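Local coordinates for protein carboxylesterase YbfK (Bacillus subtilis, PDB 4CCY) that hydrolyses carboxylic esters to an alcohol and a carboxylate, as a carboxylesterase of the alpha/beta hydrolase superfamily, at residues Leu120-Leu125 / Arg145-Val150; His134-Leu139 / Ala149-Pro154. All blocks are in the same frame, centred on the assembly; numbering follows the deposited sequence.

Contact 1. Residues Leu120-Leu125 / Arg145-Val150; sequences LETAHL and RVERAV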
loop_
_atom_site.group_PDB
_atom_site.type_symbol
_atom_site.label_atom_id
_atom_site.label_comp_id
_atom_site.label_asym_id
_atom_site.label_seq_id
_atom_site.Cartn_x
_atom_site.Cartn_y
_atom_site.Cartn_z
ATOM N N LEU A 120 -14.570 -13.551 0.624
ATOM C CA LEU A 120 -15.165 -12.250 0.368
ATOM C C LEU A 120 -15.638 -12.122 -1.061
ATOM O O LEU A 120 -14.883 -12.397 -2.006
ATOM C CB LEU A 120 -14.181 -11.119 0.672
ATOM C CG LEU A 120 -13.477 -11.090 2.033
ATOM C CD1 LEU A 120 -12.619 -9.848 2.128
ATOM C CD2 LEU A 120 -14.458 -11.171 3.203
ATOM N N GLU A 121 -16.888 -11.696 -1.216
ATOM C CA GLU A 121 -17.417 -11.368 -2.525
ATOM C C GLU A 121 -16.953 -9.957 -2.919
ATOM O O GLU A 121 -16.405 -9.757 -4.010
ATOM C CB GLU A 121 -18.945 -11.520 -2.541
ATOM C CG GLU A 121 -19.627 -11.252 -3.884
ATOM C CD GLU A 121 -18.920 -11.888 -5.082
ATOM O OE1 GLU A 121 -18.692 -13.124 -5.078
ATOM O OE2 GLU A 121 -18.596 -11.142 -6.042
ATOM N N THR A 122 -17.161 -8.985 -2.029
ATOM C CA THR A 122 -16.672 -7.615 -2.256
ATOM C C THR A 122 -15.995 -7.040 -1.008
ATOM O O THR A 122 -16.084 -7.622 0.087
ATOM C CB THR A 122 -17.803 -6.644 -2.682
ATOM O OG1 THR A 122 -18.668 -6.410 -1.560
ATOM C CG2 THR A 122 -18.616 -7.182 -3.866
ATOM N N ALA A 123 -15.316 -5.904 -1.178
ATOM C CA ALA A 123 -14.679 -5.211 -0.065
ATOM C C ALA A 123 -14.354 -3.767 -0.412
ATOM O O ALA A 123 -14.193 -3.407 -1.584
ATOM C CB ALA A 123 -13.389 -5.921 0.350
ATOM N N HIS A 124 -14.227 -2.956 0.630
ATOM C CA HIS A 124 -13.534 -1.678 0.516
ATOM C C HIS A 124 -12.052 -1.956 0.459
ATOM O O HIS A 124 -11.573 -2.957 1.012
ATOM C CB HIS A 124 -13.855 -0.805 1.726
ATOM C CG HIS A 124 -15.319 -0.417 1.843
ATOM N ND1 HIS A 124 -15.999 0.179 0.835
ATOM C CD2 HIS A 124 -16.215 -0.537 2.904
ATOM C CE1 HIS A 124 -17.262 0.421 1.227
ATOM N NE2 HIS A 124 -17.393 -0.013 2.499
ATOM N N LEU A 125 -11.304 -1.091 -0.215
ATOM C CA LEU A 125 -9.852 -1.187 -0.198
ATOM C C LEU A 125 -9.217 0.168 0.131
ATOM O O LEU A 125 -9.720 1.217 -0.295
ATOM C CB LEU A 125 -9.323 -1.724 -1.540
ATOM C CG LEU A 125 -9.718 -3.169 -1.914
ATOM C CD1 LEU A 125 -10.963 -3.185 -2.779
ATOM C CD2 LEU A 125 -8.604 -3.925 -2.617
ATOM N N ARG A 145 -15.696 -6.643 -7.642
ATOM C CA ARG A 145 -15.262 -7.089 -6.324
ATOM C C ARG A 145 -14.980 -5.922 -5.376
ATOM O O ARG A 145 -14.627 -6.128 -4.223
ATOM C CB ARG A 145 -14.025 -7.994 -6.438
ATOM C CG ARG A 145 -14.151 -9.120 -7.463
ATOM C CD ARG A 145 -15.222 -10.147 -7.115
ATOM N NE ARG A 145 -14.917 -10.930 -5.909
ATOM C CZ ARG A 145 -14.133 -12.003 -5.880
ATOM N NH1 ARG A 145 -13.529 -12.436 -6.991
ATOM N NH2 ARG A 145 -13.941 -12.646 -4.732
ATOM N N VAL A 146 -15.163 -4.701 -5.862
ATOM C CA VAL A 146 -14.822 -3.505 -5.091
ATOM C C VAL A 146 -16.064 -2.734 -4.664
ATOM O O VAL A 146 -16.925 -2.431 -5.499
ATOM C CB VAL A 146 -13.920 -2.559 -5.920
ATOM C CG1 VAL A 146 -13.429 -1.393 -5.071
ATOM C CG2 VAL A 146 -12.752 -3.328 -6.536
ATOM N N GLU A 147 -16.139 -2.411 -3.371
ATOM C CA GLU A 147 -17.096 -1.420 -2.871
ATOM C C GLU A 147 -16.542 -0.001 -3.128
ATOM O O GLU A 147 -16.756 0.556 -4.198
ATOM C CB GLU A 147 -17.421 -1.651 -1.382
ATOM C CG GLU A 147 -18.169 -2.955 -1.039
ATOM C CD GLU A 147 -19.542 -3.067 -1.709
ATOM O OE1 GLU A 147 -20.206 -2.031 -1.907
ATOM O OE2 GLU A 147 -19.975 -4.191 -2.047
ATOM N N ARG A 148 -15.809 0.564 -2.163
ATOM C CA ARG A 148 -15.189 1.892 -2.304
ATOM C C ARG A 148 -13.676 1.801 -2.196
ATOM O O ARG A 148 -13.156 0.940 -1.493
ATOM C CB ARG A 148 -15.755 2.880 -1.268
ATOM C CG ARG A 148 -17.247 3.144 -1.428
ATOM C CD ARG A 148 -17.751 4.306 -0.574
ATOM N NE ARG A 148 -18.819 4.971 -1.311
ATOM C CZ ARG A 148 -18.959 6.275 -1.475
ATOM N NH1 ARG A 148 -18.131 7.136 -0.898
ATOM N NH2 ARG A 148 -19.980 6.721 -2.197
ATOM N N ALA A 149 -12.965 2.683 -2.887
ATOM C CA ALA A 149 -11.514 2.559 -2.991
ATOM C C ALA A 149 -10.804 3.840 -2.554
ATOM O O ALA A 149 -11.174 4.931 -2.985
ATOM C CB ALA A 149 -11.116 2.187 -4.413
ATOM N N VAL A 150 -9.788 3.681 -1.706
ATOM C CA VAL A 150 -8.973 4.791 -1.201
ATOM C C VAL A 150 -7.522 4.625 -1.648
ATOM O O VAL A 150 -6.859 3.631 -1.314
ATOM C CB VAL A 150 -8.998 4.889 0.346
ATOM C CG1 VAL A 150 -8.159 6.073 0.821
ATOM C CG2 VAL A 150 -10.421 4.998 0.880
#
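Leu125 and Ala149 sit side by side on neighbouring parallel strands, and this end is the tight one. Arg148 O takes the N-H of Leu125, while Leu125 O accepts Val150 N (2.8 Å). On the face carrying Ala123, Leu125 and Ala149, Leu125 CD1 packs on Val146 CG1 at 3.8 Å. Between Ala123 and Leu125 the register shifts by one: Ala123 is level with Val146 but Leu125 with Ala149, so Glu147 and Arg148 together lie opposite His124, a beta bulge. The N-H of Glu147 still reaches Ala123 O, from well above the carbonyl plane. The following N-H, on Arg148, instead meets His124 ND1 at 3.0 Å close to the ring plane, making ND1 an acceptor. Glu147 CB comes to 3.2 Å from His124 ND1, with CG over one face of the ring.

Toward solvent, side chains supply most of the bonds, though Ala123 N still bonds Arg145 O. Thr122 OG1 donates to the anti lone pair of Glu147 OE2 (2.6 Å). Arg145, bent at chi2 (-65°) and chi3 (-66°), carries its guanidinium to the loop carbonyls; NE grips Glu121 O at 2.7 Å and NH2 grips Leu120 O at 2.9 Å, both oxygens lying in the guanidinium plane. Asp116 also forms a salt bridge with that NH2. Glu121 OE2 stays 3.7 Å from Arg145 NE and well out of plane, a long salt bridge of charge alone. This is the parallel pairing of the two strands of a beta-alpha-beta unit, bulged where the second strand enters the central sheet of the alpha/beta hydrolase fold.

Contact 2. Residues His134-Leu139 / Ala149-Pro154; sequences HIVNFL and AVVISP
Ile135 and Leu139, one helical turn apart, both press on the methyl of Ala149, and packing of apolar groups makes up nearly all of this buried contact. Ile135 CG2 lies 3.8 Å from Ala149 CB. With CG between the backbone N and the carbonyl carbon (chi1 62°), a rare choice on a helix, Leu139 reaches the same carbon through CD2 at 3.7 Å. Farther along the strand Val151 offers CG2 to two residues: Val136 CG2 at 3.8 Å, the two side chains crossing at about a right angle, and Ile135 CG2 at 4.1 Å, where the side chains slide past each other in opposite directions. Ile135 thus bridges Ala149 and Val151, both of which point at the helix, while Val150 between them points away.

Contact with polar backbone is slight: Ile135 CD1 comes to 4.0 Å from Val150 O. No hydrogen bond joins helix to strand. The helix keeps its own, such as Leu139 N to Ile135 O at 2.9 Å, and the strand bonds to its neighbours in the sheet.

Polar links appear past the strand end, where Ser153 OG bonds His273 O and the Ser153 side chain touches Glu244, two residues assigned by similarity to the charge relay, and Pro154 O accepts from Tyr247 OH. The helix runs roughly antiparallel to the strand, 147° between the short axes, at 8.6 Å. That is the layering of a beta-alpha-beta crossover, here with the helix that follows the probable nucleophile elbow of the alpha/beta hydrolase fold.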
loop_
_atom_site.group_PDB
_atom_site.type_symbol
_atom_site.label_atom_id
_atom_site.label_comp_id
_atom_site.label_asym_id
_atom_site.label_seq_id
_atom_site.Cartn_x
_atom_site.Cartn_y
_atom_site.Cartn_z
ATOM N N HIS A 134 -1.744 -0.930 -6.643
ATOM C CA HIS A 134 -2.478 -2.209 -6.723
ATOM C C HIS A 134 -3.973 -1.994 -6.757
ATOM O O HIS A 134 -4.704 -2.645 -7.527
ATOM C CB HIS A 134 -2.107 -3.129 -5.566
ATOM C CG HIS A 134 -0.857 -3.929 -5.808
ATOM N ND1 HIS A 134 -0.880 -5.162 -6.370
ATOM C CD2 HIS A 134 0.475 -3.632 -5.561
ATOM C CE1 HIS A 134 0.381 -5.627 -6.485
ATOM N NE2 HIS A 134 1.215 -4.690 -5.991
ATOM N N ILE A 135 -4.444 -1.068 -5.924
ATOM C CA ILE A 135 -5.875 -0.811 -5.816
ATOM C C ILE A 135 -6.453 -0.223 -7.096
ATOM O O ILE A 135 -7.519 -0.659 -7.529
ATOM C CB ILE A 135 -6.224 0.013 -4.558
ATOM C CG1 ILE A 135 -6.056 -0.875 -3.326
ATOM C CG2 ILE A 135 -7.655 0.535 -4.601
ATOM C CD1 ILE A 135 -5.787 -0.131 -2.054
ATOM N N VAL A 136 -5.755 0.724 -7.716
ATOM C CA VAL A 136 -6.214 1.286 -8.986
ATOM C C VAL A 136 -6.286 0.179 -10.035
ATOM O O VAL A 136 -7.286 0.059 -10.749
ATOM C CB VAL A 136 -5.322 2.434 -9.483
ATOM C CG1 VAL A 136 -5.847 2.990 -10.803
ATOM C CG2 VAL A 136 -5.239 3.532 -8.429
ATOM N N ASN A 137 -5.243 -0.643 -10.108
ATOM C CA ASN A 137 -5.223 -1.791 -11.018
ATOM C C ASN A 137 -6.365 -2.782 -10.750
ATOM O O ASN A 137 -7.029 -3.249 -11.685
ATOM C CB ASN A 137 -3.871 -2.514 -10.949
ATOM C CG ASN A 137 -3.758 -3.625 -11.974
ATOM O OD1 ASN A 137 -3.720 -3.361 -13.181
ATOM N ND2 ASN A 137 -3.703 -4.880 -11.503
ATOM N N PHE A 138 -6.587 -3.090 -9.469
ATOM C CA PHE A 138 -7.680 -3.987 -9.059
ATOM C C PHE A 138 -9.085 -3.468 -9.402
ATOM O O PHE A 138 -9.891 -4.203 -9.970
ATOM C CB PHE A 138 -7.574 -4.361 -7.557
ATOM C CG PHE A 138 -8.494 -5.492 -7.152
ATOM C CD1 PHE A 138 -8.299 -6.769 -7.651
ATOM C CD2 PHE A 138 -9.574 -5.265 -6.291
ATOM C CE1 PHE A 138 -9.152 -7.814 -7.297
ATOM C CE2 PHE A 138 -10.426 -6.299 -5.930
ATOM C CZ PHE A 138 -10.211 -7.579 -6.429
ATOM N N LEU A 139 -9.388 -2.213 -9.069
ATOM C CA LEU A 139 -10.721 -1.670 -9.344
ATOM C C LEU A 139 -10.999 -1.571 -10.858
ATOM O O LEU A 139 -12.156 -1.639 -11.278
ATOM C CB LEU A 139 -10.947 -0.321 -8.637
ATOM C CG LEU A 139 -10.047 0.858 -9.020
ATOM C CD1 LEU A 139 -10.578 1.587 -10.242
ATOM C CD2 LEU A 139 -9.890 1.809 -7.844
ATOM N N ALA A 149 -12.965 2.683 -2.887
ATOM C CA ALA A 149 -11.514 2.559 -2.991
ATOM C C ALA A 149 -10.804 3.840 -2.554
ATOM O O ALA A 149 -11.174 4.931 -2.985
ATOM C CB ALA A 149 -11.116 2.187 -4.413
ATOM N N VAL A 150 -9.788 3.681 -1.706
ATOM C CA VAL A 150 -8.973 4.791 -1.201
ATOM C C VAL A 150 -7.522 4.625 -1.648
ATOM O O VAL A 150 -6.859 3.631 -1.314
ATOM C CB VAL A 150 -8.998 4.889 0.346
ATOM C CG1 VAL A 150 -8.159 6.073 0.821
ATOM C CG2 VAL A 150 -10.421 4.998 0.880
ATOM N N VAL A 151 -7.028 5.610 -2.384
ATOM C CA VAL A 151 -5.689 5.573 -2.939
ATOM C C VAL A 151 -4.854 6.724 -2.368
ATOM O O VAL A 151 -5.125 7.896 -2.639
ATOM C CB VAL A 151 -5.761 5.645 -4.478
ATOM C CG1 VAL A 151 -4.371 5.700 -5.101
ATOM C CG2 VAL A 151 -6.561 4.462 -5.023
ATOM N N ILE A 152 -3.846 6.383 -1.572
ATOM C CA ILE A 152 -3.002 7.392 -0.897
ATOM C C ILE A 152 -1.565 7.364 -1.433
ATOM O O ILE A 152 -0.922 6.318 -1.426
ATOM C CB ILE A 152 -2.989 7.218 0.655
ATOM C CG1 ILE A 152 -4.409 7.057 1.226
ATOM C CG2 ILE A 152 -2.268 8.385 1.336
ATOM C CD1 ILE A 152 -4.446 6.596 2.675
ATOM N N SER A 153 -1.088 8.517 -1.904
ATOM C CA SER A 153 0.279 8.693 -2.407
ATOM C C SER A 153 0.706 7.563 -3.344
ATOM O O SER A 153 1.728 6.901 -3.101
ATOM C CB SER A 153 1.263 8.818 -1.240
ATOM O OG SER A 153 0.854 9.868 -0.373
ATOM N N PRO A 154 -0.071 7.341 -4.423
ATOM C CA PRO A 154 0.162 6.155 -5.258
ATOM C C PRO A 154 1.545 6.169 -5.926
ATOM O O PRO A 154 2.118 7.247 -6.194
ATOM C CB PRO A 154 -0.978 6.207 -6.289
ATOM C CG PRO A 154 -1.407 7.643 -6.320
ATOM C CD PRO A 154 -1.186 8.169 -4.928
#

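Contact 1 pairs the two strands of one beta-alpha-beta unit and contact 2 lays its helix on the second strand, so Ala149 and Val150 serve in both. The two centres are 11 Å apart, and the cores merge: Leu125 CB meets Ile135 CG1 at 3.8 Å, and Val146 CG2 meets Phe138 CD2 at 3.7 Å. Strand 123-128 runs from contact 1 toward Ser129, the probable nucleophile, and helix 130-141 carries the chain on into contact 2. Contact 2 is the nearer to the charge-relay residues assigned by similarity: the Val151 side chain is about 9 Å from that of Ser129, against about 12 Å for Val150 in contact 1, and about 10 Å from that of His273.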